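Local coordinates for Blr3880 protein (Bradyrhizobium japonicum, PDB 2OOD), which probably catalyses the zinc-dependent hydrolytic deamination of guanine to xanthine and ammonia in purine degradation, at residues Thr64-Lys67 / Asp68-Ile71. Sequence-based numbering, arbitrary orientation.
Sequences THIK and DRII
Arg69 reaches back over the corner to Ile66 and Lys67. CB of Arg69 lies 4.1 Å from CG2 of Ile66, and CG of Arg69 3.9 Å from the same methyl, the two side chains crossing at about a right angle. CB, CG and CD also run past the carbonyl O of Lys67. A bend at chi2 (-74°) turns CD and the guanidinium back beside the main chain, where that same oxygen faces one side of the flat group. NH1 of Arg69 donates to O of Asp68 at 2.9 Å; the N-H...O angle is 153°, and the donor stands well above the carbonyl plane. NE forms a salt bridge with Asp454, while NH1 has a long, weak ion pair with Asp410. Cut back to an alanine, this position would probably leave Asp454 without its salt-bridge mate and take away the CG contact with the Ile66 methyl. Beyond the corner, CD1 of Ile71 packs 3.9 Å from CG1 of Ile66, and both isoleucines also touch Ile8. A water bridges the main chain, donating to Ile66 O at 2.8 Å and to Arg69 O at 3.1 Å. The positive phi of Asp68 (46°) marks the bend at which the chain leaves strand 62-67, paired with 5-9, for strand 70-81. Such a strand-to-strand corner belongs to the small beta domain of amidohydrolases, where the chain passes on toward the metal-binding TIM barrel.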
loop_
_atom_site.group_PDB
_atom_site.type_symbol
_atom_site.label_atom_id
_atom_site.label_comp_id
_atom_site.label_asym_id
_atom_site.label_seq_id
_atom_site.Cartn_x
_atom_site.Cartn_y
_atom_site.Cartn_z
ATOM N N THR A 64 -10.602 -33.504 5.496
ATOM C CA THR A 64 -10.409 -32.718 4.280
ATOM C C THR A 64 -8.979 -32.193 4.371
ATOM O O THR A 64 -8.641 -31.465 5.298
ATOM C CB THR A 64 -11.378 -31.524 4.227
ATOM O OG1 THR A 64 -12.729 -32.005 4.244
ATOM C CG2 THR A 64 -11.139 -30.700 2.969
ATOM N N HIS A 65 -8.137 -32.565 3.418
ATOM C CA HIS A 65 -6.748 -32.130 3.462
ATOM C C HIS A 65 -6.440 -30.902 2.605
ATOM O O HIS A 65 -6.327 -31.007 1.376
ATOM C CB HIS A 65 -5.826 -33.285 3.040
ATOM C CG HIS A 65 -4.393 -33.106 3.449
ATOM N ND1 HIS A 65 -3.370 -33.866 2.923
ATOM C CD2 HIS A 65 -3.814 -32.261 4.337
ATOM C CE1 HIS A 65 -2.222 -33.498 3.466
ATOM N NE2 HIS A 65 -2.463 -32.525 4.328
ATOM N N ILE A 66 -6.312 -29.745 3.260
ATOM C CA ILE A 66 -5.964 -28.503 2.570
ATOM C C ILE A 66 -4.447 -28.600 2.425
ATOM O O ILE A 66 -3.719 -28.372 3.382
ATOM C CB ILE A 66 -6.254 -27.240 3.419
ATOM C CG1 ILE A 66 -7.637 -27.318 4.070
ATOM C CG2 ILE A 66 -6.159 -25.998 2.535
ATOM C CD1 ILE A 66 -8.763 -27.121 3.123
ATOM N N LYS A 67 -3.959 -28.941 1.243
ATOM C CA LYS A 67 -2.519 -29.070 1.069
ATOM C C LYS A 67 -1.791 -27.779 0.683
ATOM O O LYS A 67 -2.399 -26.844 0.171
ATOM C CB LYS A 67 -2.224 -30.155 0.030
ATOM C CG LYS A 67 -2.646 -31.552 0.463
ATOM C CD LYS A 67 -2.332 -32.576 -0.624
ATOM C CE LYS A 67 -2.701 -33.990 -0.183
ATOM N NZ LYS A 67 -2.216 -35.032 -1.150
ATOM N N ASP A 68 -0.489 -27.743 0.950
ATOM C CA ASP A 68 0.372 -26.605 0.627
ATOM C C ASP A 68 -0.141 -25.216 0.974
ATOM O O ASP A 68 0.027 -24.276 0.193
ATOM C CB ASP A 68 0.728 -26.630 -0.854
ATOM C CG ASP A 68 1.398 -27.922 -1.263
ATOM O OD1 ASP A 68 2.341 -28.348 -0.556
ATOM O OD2 ASP A 68 0.984 -28.511 -2.289
ATOM N N ARG A 69 -0.749 -25.073 2.143
ATOM C CA ARG A 69 -1.258 -23.779 2.559
ATOM C C ARG A 69 -0.943 -23.585 4.033
ATOM O O ARG A 69 -0.504 -24.513 4.718
ATOM C CB ARG A 69 -2.775 -23.721 2.363
ATOM C CG ARG A 69 -3.246 -23.944 0.941
ATOM C CD ARG A 69 -2.968 -22.735 0.072
ATOM N NE ARG A 69 -3.481 -22.888 -1.288
ATOM C CZ ARG A 69 -2.770 -23.321 -2.326
ATOM N NH1 ARG A 69 -1.493 -23.656 -2.179
ATOM N NH2 ARG A 69 -3.340 -23.404 -3.522
ATOM N N ILE A 70 -1.146 -22.366 4.517
ATOM C CA ILE A 70 -0.950 -22.086 5.925
ATOM C C ILE A 70 -2.346 -21.683 6.390
ATOM O O ILE A 70 -2.867 -20.641 5.989
ATOM C CB ILE A 70 0.065 -20.945 6.151
ATOM C CG1 ILE A 70 1.432 -21.352 5.603
ATOM C CG2 ILE A 70 0.217 -20.673 7.634
ATOM C CD1 ILE A 70 2.521 -20.363 5.887
ATOM N N ILE A 71 -2.968 -22.536 7.200
ATOM C CA ILE A 71 -4.319 -22.277 7.691
ATOM C C ILE A 71 -4.298 -21.437 8.959
ATOM O O ILE A 71 -3.716 -21.830 9.969
ATOM C CB ILE A 71 -5.077 -23.600 7.977
ATOM C CG1 ILE A 71 -4.935 -24.547 6.784
ATOM C CG2 ILE A 71 -6.549 -23.319 8.222
ATOM C CD1 ILE A 71 -5.505 -25.912 7.027
HETATM O O HOH W 1 -1.313 -27.465 4.520
#